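Local coordinates for ScaE cell-surface anchored scaffoldin protein (Ruminococcus flavefaciens, PDB 2ZF9) that probably binds a dockerin partner through its cohesin module, tethering cellulosome components to the bacterial cell surface, at residues 100-105 against 110-115. Numbering follows the deposited sequence.
Sequences KKAEAD and FFTATG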
ATOM      1  N   LYS A 100       8.059  -6.179  11.468  1.00 20.70           N
ATOM      2  CA  LYS A 100       6.834  -5.953  10.681  1.00 20.65           C
ATOM      3  C   LYS A 100       5.738  -5.578  11.664  1.00 22.44           C
ATOM      4  O   LYS A 100       5.496  -6.310  12.636  1.00 22.37           O
ATOM      5  CB  LYS A 100       6.398  -7.226   9.941  1.00 21.94           C
ATOM      6  CG  LYS A 100       7.392  -7.741   8.925  1.00 22.93           C
ATOM      7  CD  LYS A 100       6.951  -9.014   8.227  1.00 25.93           C
ATOM      8  CE  LYS A 100       7.266 -10.268   9.036  1.00 31.01           C
ATOM      9  NZ  LYS A 100       8.565 -10.880   8.680  1.00 38.24           N
ATOM     10  N   LYS A 101       5.069  -4.452  11.439  1.00 16.97           N
ATOM     11  CA  LYS A 101       3.905  -4.143  12.288  1.00 21.62           C
ATOM     12  C   LYS A 101       2.805  -3.411  11.527  1.00 18.20           C
ATOM     13  O   LYS A 101       3.088  -2.635  10.588  1.00 16.37           O
ATOM     14  CB  LYS A 101       4.318  -3.336  13.537  1.00 25.80           C
ATOM     15  CG  LYS A 101       5.012  -2.037  13.224  1.00 29.39           C
ATOM     16  CD  LYS A 101       5.022  -1.048  14.410  1.00 32.50           C
ATOM     17  CE  LYS A 101       5.371   0.373  13.887  1.00 45.47           C
ATOM     18  NZ  LYS A 101       5.666   1.375  14.962  1.00 57.98           N
ATOM     19  N   ALA A 102       1.553  -3.676  11.910  1.00 17.06           N
ATOM     20  CA  ALA A 102       0.410  -2.967  11.356  1.00 15.98           C
ATOM     21  C   ALA A 102      -0.371  -2.386  12.523  1.00 21.21           C
ATOM     22  O   ALA A 102      -0.649  -3.086  13.529  1.00 20.87           O
ATOM     23  CB  ALA A 102      -0.468  -3.939  10.551  1.00 15.71           C
ATOM     24  N   GLU A 103      -0.742  -1.120  12.401  1.00 19.60           N
ATOM     25  CA  GLU A 103      -1.389  -0.462  13.517  1.00 20.66           C
ATOM     26  C   GLU A 103      -2.402   0.582  13.050  1.00 22.11           C
ATOM     27  O   GLU A 103      -2.366   1.041  11.885  1.00 17.72           O
ATOM     28  CB  GLU A 103      -0.334   0.148  14.431  1.00 23.19           C
ATOM     29  CG  GLU A 103       0.302   1.327  13.830  1.00 17.66           C
ATOM     30  CD  GLU A 103       1.395   1.941  14.695  1.00 35.87           C
ATOM     31  OE1 GLU A 103       2.127   1.194  15.353  1.00 35.17           O
ATOM     32  OE2 GLU A 103       1.527   3.186  14.695  1.00 37.29           O
ATOM     33  N   ALA A 104      -3.294   0.947  13.972  1.00 20.39           N
ATOM     34  CA  ALA A 104      -4.378   1.882  13.683  1.00 21.50           C
ATOM     35  C   ALA A 104      -3.826   3.253  13.343  1.00 21.95           C
ATOM     36  O   ALA A 104      -2.748   3.640  13.842  1.00 21.08           O
ATOM     37  CB  ALA A 104      -5.352   1.977  14.925  1.00 23.02           C
ATOM     38  N   ASP A 105      -4.561   3.980  12.491  1.00 18.13           N
ATOM     39  CA  ASP A 105      -4.239   5.363  12.133  1.00 20.71           C
ATOM     40  C   ASP A 105      -5.503   6.232  12.320  1.00 23.18           C
ATOM     41  O   ASP A 105      -5.658   6.872  13.354  1.00 23.51           O
ATOM     42  CB  ASP A 105      -3.673   5.452  10.694  1.00 19.29           C
ATOM     43  CG  ASP A 105      -3.144   6.850  10.347  1.00 27.31           C
ATOM     44  OD1 ASP A 105      -2.803   7.629  11.269  1.00 31.69           O
ATOM     45  OD2 ASP A 105      -3.102   7.173   9.147  1.00 26.37           O
ATOM     46  N   PHE A 110      -4.833   2.944   7.883  1.00 19.41           N
ATOM     47  CA  PHE A 110      -3.942   2.284   8.833  1.00 17.60           C
ATOM     48  C   PHE A 110      -2.482   2.427   8.375  1.00 17.34           C
ATOM     49  O   PHE A 110      -2.185   2.805   7.244  1.00 19.31           O
ATOM     50  CB  PHE A 110      -4.357   0.796   9.082  1.00 15.84           C
ATOM     51  CG  PHE A 110      -4.255  -0.096   7.864  1.00 16.63           C
ATOM     52  CD1 PHE A 110      -5.308  -0.156   6.928  1.00 17.26           C
ATOM     53  CD2 PHE A 110      -3.122  -0.892   7.654  1.00 16.41           C
ATOM     54  CE1 PHE A 110      -5.251  -0.966   5.797  1.00 16.99           C
ATOM     55  CE2 PHE A 110      -3.041  -1.736   6.518  1.00 17.96           C
ATOM     56  CZ  PHE A 110      -4.095  -1.791   5.587  1.00 14.04           C
ATOM     57  N   PHE A 111      -1.581   2.152   9.286  1.00 16.96           N
ATOM     58  CA  PHE A 111      -0.165   2.347   9.034  1.00 19.29           C
ATOM     59  C   PHE A 111       0.538   1.011   9.130  1.00 16.81           C
ATOM     60  O   PHE A 111       0.251   0.196  10.037  1.00 17.96           O
ATOM     61  CB  PHE A 111       0.425   3.334  10.056  1.00 15.31           C
ATOM     62  CG  PHE A 111       1.930   3.518   9.934  1.00 20.13           C
ATOM     63  CD1 PHE A 111       2.492   4.059   8.768  1.00 17.04           C
ATOM     64  CD2 PHE A 111       2.764   3.185  10.994  1.00 19.74           C
ATOM     65  CE1 PHE A 111       3.888   4.261   8.655  1.00 16.26           C
ATOM     66  CE2 PHE A 111       4.143   3.371  10.919  1.00 24.57           C
ATOM     67  CZ  PHE A 111       4.716   3.916   9.770  1.00 15.08           C
ATOM     68  N   THR A 112       1.450   0.780   8.193  1.00 17.55           N
ATOM     69  CA  THR A 112       2.284  -0.436   8.224  1.00 15.96           C
ATOM     70  C   THR A 112       3.744  -0.024   8.215  1.00 17.52           C
ATOM     71  O   THR A 112       4.088   1.002   7.632  1.00 14.83           O
ATOM     72  CB  THR A 112       2.029  -1.337   6.991  1.00 19.36           C
ATOM     73  OG1 THR A 112       2.388  -0.615   5.785  1.00 17.06           O
ATOM     74  CG2 THR A 112       0.531  -1.825   6.962  1.00 16.72           C
ATOM     75  N   ALA A 113       4.618  -0.823   8.833  1.00 16.52           N
ATOM     76  CA  ALA A 113       6.064  -0.490   8.890  1.00 16.01           C
ATOM     77  C   ALA A 113       6.860  -1.785   8.896  1.00 18.20           C
ATOM     78  O   ALA A 113       6.397  -2.796   9.411  1.00 18.69           O
ATOM     79  CB  ALA A 113       6.426   0.360  10.160  1.00 16.89           C
ATOM     80  N   THR A 114       8.011  -1.760   8.230  1.00 16.28           N
ATOM     81  CA  THR A 114       8.921  -2.914   8.217  1.00 16.52           C
ATOM     82  C   THR A 114      10.329  -2.380   8.426  1.00 17.60           C
ATOM     83  O   THR A 114      10.629  -1.200   8.176  1.00 17.95           O
ATOM     84  CB  THR A 114       8.911  -3.708   6.883  1.00 17.44           C
ATOM     85  OG1 THR A 114       9.464  -2.896   5.831  1.00 14.25           O
ATOM     86  CG2 THR A 114       7.488  -4.216   6.497  1.00 14.04           C
ATOM     87  N   GLY A 115      11.192  -3.267   8.881  1.00 17.13           N
ATOM     88  CA  GLY A 115      12.608  -2.941   9.056  1.00 16.72           C
ATOM     89  C   GLY A 115      13.386  -4.224   9.010  1.00 17.12           C
ATOM     90  O   GLY A 115      12.808  -5.295   9.126  1.00 18.00           O
TER
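The carboxylate of Glu-103 runs alongside the ring of Phe-111, both leaving the sheet in the same direction with their planes 66° apart, and OE2 of Glu-103 is 3.9 Å from CD2 of Phe-111. Lys-101 also approaches this ring obliquely, through its CE, while His-70 of strand 66-73 meets it with planes about 35° apart. A chi1 of 58° tucks CG of Lys-101 between the two backbone arms, and the extended chain beyond it passes over Ala-113, its CE 3.9 Å from that residue's CB. Its NZ then reaches OE1 of Glu-103, a long salt bridge at 3.6 Å. Replacing Glu-103 with an alanine would probably leave the Lys-101 ammonium without this mate and the ring of Phe-111 without the carboxylate packed near CD2.

Beneath these side chains, two hydrogen-bonded antiparallel pairs, Lys-101 with Ala-113 (N to O 2.9 Å) and Glu-103 with Phe-111, flank the non-hydrogen-bonded pair Ala-102 with Thr-112. Those two lie on the other face, where both touch Trp-127, and OG1 of Thr-112 bonds to O of Leu-69. The whole is an antiparallel beta hairpin, its second strand hydrogen-bonded also to strand 66-73, within the beta-sandwich characteristic of cohesin modules.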